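Local coordinates for protein Nrps/pks (Streptomyces albus, PDB 4OPE) that probably catalyses decarboxylative Claisen condensation as a ketosynthase domain of the AT-less type I polyketide synthase that makes oxazolomycin, at residues N30-R35 / H370-P375; T416-A421 / H430-E435. All blocks are in the same frame, centred on the assembly; numbering follows the deposited sequence.

Interaction 1 (N30-R35 / H370-P375); sequences NLREGR and HQELVP
R32 and E372 form a salt bridge at the surface of this thiolase-fold ketosynthase, tying the C-terminal turn of helix 24-33 to the short strand 372-373 that follows helix 356-370. One nitrogen of the guanidinium does the gripping: R32 NH2 lies 2.7 Å from E372 OE2 and donates a nearly straight bond (170°) to the syn lone pair of E372 OE1 at 3.0 Å. The two planar groups are almost coplanar, 15° apart, and the carboxylate lies at the edge of the guanidinium, in its plane. R32 starts out pointing away from the strand, and the bend at chi3 (87°) brings its head back to the acid. An alanine in place of E372 would probably leave the R32 guanidinium without its carboxylate mate in this contact and freer to swing into solvent. Behind the ion pair L31 CB sits 4.1 Å from V374 CG1, and the L31 carbonyl also lies against V374; W28 and K363 touch V374 as well. The Schellman motif that ends the helix has G34 at positive phi, and the P375 ring lies against it, P375 CG 3.9 Å from G34 CA. A water joins the two backbones, 2.9 Å from L31 O and 2.7 Å from P375 O. Farther out, R35 NH1 hydrogen-bonds back to N30 OD1, and N30 ND2 is hydrogen-bonded to K20 O.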
ATOM      1  N   ASN A  30      26.847  15.252  -6.151  1.00 41.14           N
ATOM      2  CA  ASN A  30      26.963  15.107  -4.701  1.00 38.03           C
ATOM      3  C   ASN A  30      27.465  13.749  -4.286  1.00 38.59           C
ATOM      4  O   ASN A  30      28.306  13.647  -3.416  1.00 40.69           O
ATOM      5  CB  ASN A  30      25.634  15.343  -4.034  1.00 36.52           C
ATOM      6  CG  ASN A  30      25.165  16.769  -4.154  1.00 34.96           C
ATOM      7  OD1 ASN A  30      25.876  17.636  -4.696  1.00 33.31           O
ATOM      8  ND2 ASN A  30      23.941  17.029  -3.654  1.00 33.33           N
ATOM      9  N   LEU A  31      26.926  12.691  -4.878  1.00 39.64           N
ATOM     10  CA  LEU A  31      27.441  11.335  -4.624  1.00 39.30           C
ATOM     11  C   LEU A  31      28.877  11.263  -5.037  1.00 39.33           C
ATOM     12  O   LEU A  31      29.675  10.692  -4.344  1.00 41.69           O
ATOM     13  CB  LEU A  31      26.694  10.287  -5.451  1.00 38.45           C
ATOM     14  CG  LEU A  31      25.227  10.112  -5.082  1.00 38.83           C
ATOM     15  CD1 LEU A  31      24.435   9.493  -6.223  1.00 38.43           C
ATOM     16  CD2 LEU A  31      25.082   9.275  -3.828  1.00 38.80           C
ATOM     17  N   ARG A  32      29.198  11.805  -6.194  1.00 41.44           N
ATOM     18  CA  ARG A  32      30.548  11.667  -6.762  1.00 46.68           C
ATOM     19  C   ARG A  32      31.590  12.330  -5.867  1.00 43.97           C
ATOM     20  O   ARG A  32      32.617  11.778  -5.649  1.00 42.03           O
ATOM     21  CB  ARG A  32      30.639  12.273  -8.188  1.00 52.68           C
ATOM     22  CG  ARG A  32      31.397  11.373  -9.167  1.00 57.82           C
ATOM     23  CD  ARG A  32      31.607  11.972 -10.546  1.00 55.83           C
ATOM     24  NE  ARG A  32      32.814  12.782 -10.574  1.00 56.30           N
ATOM     25  CZ  ARG A  32      34.012  12.404 -11.028  1.00 56.38           C
ATOM     26  NH1 ARG A  32      35.013  13.267 -10.962  1.00 58.20           N
ATOM     27  NH2 ARG A  32      34.239  11.196 -11.543  1.00 55.40           N
ATOM     28  N   GLU A  33      31.281  13.499  -5.333  1.00 46.85           N
ATOM     29  CA  GLU A  33      32.194  14.253  -4.484  1.00 48.92           C
ATOM     30  C   GLU A  33      32.197  13.804  -3.014  1.00 48.74           C
ATOM     31  O   GLU A  33      32.985  14.324  -2.203  1.00 48.79           O
ATOM     32  CB  GLU A  33      31.824  15.729  -4.537  1.00 55.53           C
ATOM     33  CG  GLU A  33      32.051  16.387  -5.904  1.00 63.54           C
ATOM     34  CD  GLU A  33      31.252  17.686  -6.113  1.00 71.87           C
ATOM     35  OE1 GLU A  33      30.948  18.401  -5.102  1.00 71.03           O
ATOM     36  OE2 GLU A  33      30.925  17.970  -7.309  1.00 74.49           O
ATOM     37  N   GLY A  34      31.331  12.855  -2.660  1.00 43.45           N
ATOM     38  CA  GLY A  34      31.217  12.421  -1.285  1.00 41.03           C
ATOM     39  C   GLY A  34      30.666  13.538  -0.416  1.00 41.26           C
ATOM     40  O   GLY A  34      31.166  13.773   0.681  1.00 44.09           O
ATOM     41  N   ARG A  35      29.625  14.215  -0.882  1.00 39.56           N
ATOM     42  CA  ARG A  35      29.107  15.351  -0.167  1.00 39.64           C
ATOM     43  C   ARG A  35      28.195  14.978   0.968  1.00 41.68           C
ATOM     44  O   ARG A  35      27.316  14.149   0.840  1.00 38.85           O
ATOM     45  CB  ARG A  35      28.353  16.253  -1.109  1.00 39.67           C
ATOM     46  CG  ARG A  35      27.729  17.480  -0.460  1.00 38.39           C
ATOM     47  CD  ARG A  35      27.104  18.307  -1.575  1.00 38.46           C
ATOM     48  NE  ARG A  35      26.734  19.634  -1.141  1.00 40.74           N
ATOM     49  CZ  ARG A  35      26.023  20.504  -1.847  1.00 40.53           C
ATOM     50  NH1 ARG A  35      25.581  20.181  -3.056  1.00 40.96           N
ATOM     51  NH2 ARG A  35      25.734  21.701  -1.333  1.00 39.72           N
ATOM     52  N   HIS A 370      27.473   6.049 -15.207  1.00 41.62           N
ATOM     53  CA  HIS A 370      28.798   6.612 -15.208  1.00 41.73           C
ATOM     54  C   HIS A 370      29.899   5.595 -14.897  1.00 40.85           C
ATOM     55  O   HIS A 370      31.051   5.930 -14.925  1.00 39.71           O
ATOM     56  CB  HIS A 370      28.874   7.742 -14.187  1.00 44.41           C
ATOM     57  CG  HIS A 370      27.878   8.821 -14.414  1.00 44.27           C
ATOM     58  ND1 HIS A 370      27.986   9.719 -15.449  1.00 46.41           N
ATOM     59  CD2 HIS A 370      26.767   9.166 -13.731  1.00 46.44           C
ATOM     60  CE1 HIS A 370      26.970  10.562 -15.409  1.00 47.02           C
ATOM     61  NE2 HIS A 370      26.218  10.253 -14.370  1.00 47.07           N
ATOM     62  N   GLN A 371      29.552   4.364 -14.596  1.00 40.97           N
ATOM     63  CA  GLN A 371      30.554   3.317 -14.409  1.00 42.08           C
ATOM     64  C   GLN A 371      31.584   3.676 -13.344  1.00 41.77           C
ATOM     65  O   GLN A 371      32.788   3.455 -13.505  1.00 41.03           O
ATOM     66  CB  GLN A 371      31.226   2.995 -15.722  1.00 43.59           C
ATOM     67  CG  GLN A 371      30.254   2.513 -16.768  1.00 46.77           C
ATOM     68  CD  GLN A 371      30.931   2.186 -18.078  1.00 51.65           C
ATOM     69  OE1 GLN A 371      31.923   2.792 -18.448  1.00 56.06           O
ATOM     70  NE2 GLN A 371      30.399   1.224 -18.783  1.00 56.24           N
ATOM     71  N   GLU A 372      31.076   4.196 -12.240  1.00 40.17           N
ATOM     72  CA  GLU A 372      31.881   4.606 -11.126  1.00 42.62           C
ATOM     73  C   GLU A 372      31.219   4.143  -9.871  1.00 39.83           C
ATOM     74  O   GLU A 372      30.011   4.051  -9.809  1.00 36.94           O
ATOM     75  CB  GLU A 372      32.035   6.135 -11.074  1.00 45.24           C
ATOM     76  CG  GLU A 372      32.917   6.682 -12.159  1.00 46.15           C
ATOM     77  CD  GLU A 372      33.186   8.171 -12.032  1.00 50.79           C
ATOM     78  OE1 GLU A 372      32.266   8.971 -11.795  1.00 48.91           O
ATOM     79  OE2 GLU A 372      34.358   8.575 -12.202  1.00 60.89           O
ATOM     80  N   LEU A 373      32.040   3.858  -8.870  1.00 41.58           N
ATOM     81  CA  LEU A 373      31.570   3.615  -7.513  1.00 40.99           C
ATOM     82  C   LEU A 373      31.921   4.799  -6.673  1.00 40.35           C
ATOM     83  O   LEU A 373      33.074   5.193  -6.614  1.00 40.27           O
ATOM     84  CB  LEU A 373      32.208   2.387  -6.900  1.00 41.55           C
ATOM     85  CG  LEU A 373      31.968   1.144  -7.724  1.00 43.29           C
ATOM     86  CD1 LEU A 373      32.913   0.070  -7.241  1.00 45.27           C
ATOM     87  CD2 LEU A 373      30.522   0.709  -7.654  1.00 43.78           C
ATOM     88  N   VAL A 374      30.914   5.341  -5.993  1.00 40.32           N
ATOM     89  CA  VAL A 374      31.081   6.565  -5.226  1.00 39.18           C
ATOM     90  C   VAL A 374      31.355   6.286  -3.754  1.00 39.62           C
ATOM     91  O   VAL A 374      31.031   5.219  -3.265  1.00 41.01           O
ATOM     92  CB  VAL A 374      29.851   7.426  -5.359  1.00 38.88           C
ATOM     93  CG1 VAL A 374      29.575   7.693  -6.831  1.00 38.16           C
ATOM     94  CG2 VAL A 374      28.656   6.751  -4.689  1.00 40.76           C
ATOM     95  N   PRO A 375      31.961   7.254  -3.050  1.00 39.26           N
ATOM     96  CA  PRO A 375      32.210   7.157  -1.624  1.00 37.32           C
ATOM     97  C   PRO A 375      30.950   6.971  -0.795  1.00 37.53           C
ATOM     98  O   PRO A 375      29.953   7.694  -0.979  1.00 35.90           O
ATOM     99  CB  PRO A 375      32.768   8.532  -1.251  1.00 37.75           C
ATOM    100  CG  PRO A 375      33.047   9.240  -2.493  1.00 38.22           C
ATOM    101  CD  PRO A 375      32.249   8.600  -3.576  1.00 38.24           C
TER
HETATM  102  O   HOH W   1      28.802  10.059  -1.611  1.00 33.93           O

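Interaction 2 (T416-A421 / H430-E435); sequences TAAISA and HVILEE
A417 and L433 face each other as a hydrogen-bonded pair of the antiparallel hairpin 416-422/427-434, two neighbouring strands in the large mixed sheet of the thiolase fold. Their paired bonds, A417 N to L433 O at 3.0 Å and L433 N to A417 O at 2.7 Å, are repeated two residues on by I419 and V431. The N-to-C directions of the two strand segments are 162° apart. The tightly packed part lies on the face carrying A417, I419, V431 and L433, which is covered by helix 356-370: V364 meets A417 and I419, and L361 meets L433. There I419 CD1 reaches L433 CD1 at 4.1 Å, its side chain extended along chi2 (180°), while I419 CB packs on V431 CG1 at 4.0 Å. The other face carries T416, A418, S420, H430, I432 and E434; helix 284-298 packs on S420 and H430, while A418 and I432 meet the loop residues L305 and L300. A418 CB touches I432 CD1 at 3.8 Å and approaches H430 NE2 at 3.5 Å. With CG anti to the backbone N (chi1 -164°), the H430 ring leans across the neighbouring strand, where S420 OG lies at its edge, in plane, and is hydrogen-bonded to H430 ND1 at 2.9 Å; I419 O sits over one ring face. The loose side is the T416-E434 end, where the two side chains touch lightly, T416 CG2 to E434 CG at 4.1 Å. E434 is partly exposed and its carboxylate forms a salt bridge with R266, while T416 OG1 is hydrogen-bonded to D304 O and G306 N. The buried imidazole thus has a polar partner at ND1, and this bond would probably restrain the rotation of the ring, whichever of S420 OG and H430 ND1 is the donor.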
ATOM      1  N   THR A 416      26.465  -5.738 -12.248  1.00 40.84           N
ATOM      2  CA  THR A 416      25.268  -6.074 -11.456  1.00 42.40           C
ATOM      3  C   THR A 416      25.300  -5.427 -10.064  1.00 40.36           C
ATOM      4  O   THR A 416      26.362  -5.119  -9.513  1.00 40.58           O
ATOM      5  CB  THR A 416      25.071  -7.591 -11.248  1.00 43.68           C
ATOM      6  OG1 THR A 416      26.184  -8.097 -10.530  1.00 49.67           O
ATOM      7  CG2 THR A 416      24.996  -8.323 -12.549  1.00 44.11           C
ATOM      8  N   ALA A 417      24.121  -5.207  -9.510  1.00 35.46           N
ATOM      9  CA  ALA A 417      24.050  -4.657  -8.207  1.00 34.20           C
ATOM     10  C   ALA A 417      22.825  -5.167  -7.505  1.00 34.53           C
ATOM     11  O   ALA A 417      21.825  -5.581  -8.120  1.00 31.83           O
ATOM     12  CB  ALA A 417      24.029  -3.151  -8.261  1.00 34.04           C
ATOM     13  N   ALA A 418      22.933  -5.141  -6.191  1.00 35.42           N
ATOM     14  CA  ALA A 418      21.872  -5.594  -5.357  1.00 38.00           C
ATOM     15  C   ALA A 418      21.609  -4.524  -4.325  1.00 36.21           C
ATOM     16  O   ALA A 418      22.534  -3.908  -3.830  1.00 36.91           O
ATOM     17  CB  ALA A 418      22.289  -6.899  -4.696  1.00 39.76           C
ATOM     18  N   ILE A 419      20.343  -4.337  -3.993  1.00 36.21           N
ATOM     19  CA  ILE A 419      19.907  -3.248  -3.115  1.00 35.42           C
ATOM     20  C   ILE A 419      18.950  -3.775  -2.081  1.00 33.12           C
ATOM     21  O   ILE A 419      17.981  -4.438  -2.435  1.00 30.58           O
ATOM     22  CB  ILE A 419      19.143  -2.191  -3.915  1.00 36.02           C
ATOM     23  CG1 ILE A 419      19.959  -1.882  -5.161  1.00 37.54           C
ATOM     24  CG2 ILE A 419      18.875  -0.954  -3.040  1.00 34.61           C
ATOM     25  CD1 ILE A 419      19.332  -0.845  -6.066  1.00 40.62           C
ATOM     26  N   SER A 420      19.225  -3.426  -0.823  1.00 32.81           N
ATOM     27  CA  SER A 420      18.419  -3.836   0.329  1.00 32.73           C
ATOM     28  C   SER A 420      17.700  -2.662   0.992  1.00 32.18           C
ATOM     29  O   SER A 420      18.214  -1.564   1.083  1.00 31.43           O
ATOM     30  CB  SER A 420      19.291  -4.455   1.408  1.00 32.70           C
ATOM     31  OG  SER A 420      19.781  -5.739   1.065  1.00 34.51           O
ATOM     32  N   ALA A 421      16.508  -2.946   1.486  1.00 32.03           N
ATOM     33  CA  ALA A 421      15.795  -2.048   2.323  1.00 31.84           C
ATOM     34  C   ALA A 421      14.966  -2.848   3.336  1.00 32.49           C
ATOM     35  O   ALA A 421      14.129  -3.676   2.955  1.00 29.79           O
ATOM     36  CB  ALA A 421      14.909  -1.183   1.470  1.00 32.16           C
ATOM     37  N   HIS A 430      14.341  -6.703  -1.239  1.00 33.54           N
ATOM     38  CA  HIS A 430      15.634  -6.774  -1.930  1.00 34.21           C
ATOM     39  C   HIS A 430      15.425  -6.756  -3.432  1.00 34.31           C
ATOM     40  O   HIS A 430      14.484  -7.402  -3.921  1.00 33.61           O
ATOM     41  CB  HIS A 430      16.350  -8.061  -1.557  1.00 35.03           C
ATOM     42  CG  HIS A 430      17.802  -8.069  -1.886  1.00 36.92           C
ATOM     43  ND1 HIS A 430      18.745  -7.416  -1.107  1.00 36.99           N
ATOM     44  CD2 HIS A 430      18.490  -8.683  -2.887  1.00 37.97           C
ATOM     45  CE1 HIS A 430      19.950  -7.599  -1.635  1.00 38.25           C
ATOM     46  NE2 HIS A 430      19.826  -8.368  -2.711  1.00 40.05           N
ATOM     47  N   VAL A 431      16.304  -6.050  -4.152  1.00 34.14           N
ATOM     48  CA  VAL A 431      16.293  -6.066  -5.616  1.00 35.20           C
ATOM     49  C   VAL A 431      17.676  -6.181  -6.274  1.00 36.35           C
ATOM     50  O   VAL A 431      18.642  -5.569  -5.857  1.00 36.05           O
ATOM     51  CB  VAL A 431      15.473  -4.890  -6.211  1.00 36.82           C
ATOM     52  CG1 VAL A 431      15.826  -3.586  -5.575  1.00 38.74           C
ATOM     53  CG2 VAL A 431      15.692  -4.752  -7.703  1.00 38.03           C
ATOM     54  N   ILE A 432      17.743  -7.038  -7.304  1.00 38.97           N
ATOM     55  CA  ILE A 432      18.929  -7.251  -8.114  1.00 38.14           C
ATOM     56  C   ILE A 432      18.758  -6.577  -9.475  1.00 38.00           C
ATOM     57  O   ILE A 432      17.778  -6.851 -10.193  1.00 37.46           O
ATOM     58  CB  ILE A 432      19.144  -8.742  -8.399  1.00 39.31           C
ATOM     59  CG1 ILE A 432      18.942  -9.609  -7.148  1.00 42.57           C
ATOM     60  CG2 ILE A 432      20.536  -8.980  -8.898  1.00 39.45           C
ATOM     61  CD1 ILE A 432      20.067  -9.602  -6.142  1.00 41.73           C
ATOM     62  N   LEU A 433      19.704  -5.707  -9.826  1.00 37.21           N
ATOM     63  CA  LEU A 433      19.713  -5.037 -11.124  1.00 38.10           C
ATOM     64  C   LEU A 433      20.924  -5.384 -11.991  1.00 41.94           C
ATOM     65  O   LEU A 433      21.989  -5.781 -11.505  1.00 46.31           O
ATOM     66  CB  LEU A 433      19.677  -3.535 -10.931  1.00 36.98           C
ATOM     67  CG  LEU A 433      18.487  -3.026 -10.135  1.00 36.93           C
ATOM     68  CD1 LEU A 433      18.536  -1.521 -10.055  1.00 36.77           C
ATOM     69  CD2 LEU A 433      17.161  -3.417 -10.753  1.00 38.15           C
ATOM     70  N   GLU A 434      20.759  -5.246 -13.297  1.00 44.34           N
ATOM     71  CA  GLU A 434      21.849  -5.484 -14.219  1.00 44.15           C
ATOM     72  C   GLU A 434      21.885  -4.330 -15.175  1.00 43.31           C
ATOM     73  O   GLU A 434      20.857  -3.893 -15.686  1.00 39.57           O
ATOM     74  CB  GLU A 434      21.634  -6.802 -14.956  1.00 47.48           C
ATOM     75  CG  GLU A 434      22.788  -7.262 -15.826  1.00 52.25           C
ATOM     76  CD  GLU A 434      22.505  -8.584 -16.546  1.00 57.49           C
ATOM     77  OE1 GLU A 434      23.432  -9.412 -16.669  1.00 65.78           O
ATOM     78  OE2 GLU A 434      21.362  -8.819 -16.988  1.00 62.09           O
ATOM     79  N   GLU A 435      23.092  -3.831 -15.387  1.00 46.73           N
ATOM     80  CA  GLU A 435      23.399  -2.817 -16.383  1.00 47.10           C
ATOM     81  C   GLU A 435      22.943  -3.283 -17.747  1.00 49.41           C
ATOM     82  O   GLU A 435      22.942  -4.482 -17.993  1.00 48.14           O
ATOM     83  CB  GLU A 435      24.904  -2.636 -16.403  1.00 49.25           C
ATOM     84  CG  GLU A 435      25.439  -1.671 -17.425  1.00 50.45           C
ATOM     85  CD  GLU A 435      26.957  -1.685 -17.497  1.00 52.36           C
ATOM     86  OE1 GLU A 435      27.570  -2.705 -17.086  1.00 46.61           O
ATOM     87  OE2 GLU A 435      27.538  -0.673 -18.002  1.00 54.63           O
TER

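Overall arrangement
Interaction 2 belongs to the core: nearly all its touching residues are buried, and backbone bonds between central strands of the main sheet carry it. Interaction 1 is a surface contact, smaller in buried area (282 against 476 Å²), and relies on an ion pair, a little apolar packing and a bridging water. Helix 356-370 relates the two, since it covers one face of the hairpin 416-422/427-434 and leads directly into segment 370-375; K363 touches L31 and V374 in interaction 1, whereas V364 packs under interaction 2. Their centres are about 18 Å apart, yet their margins touch where Q371 packs against E435.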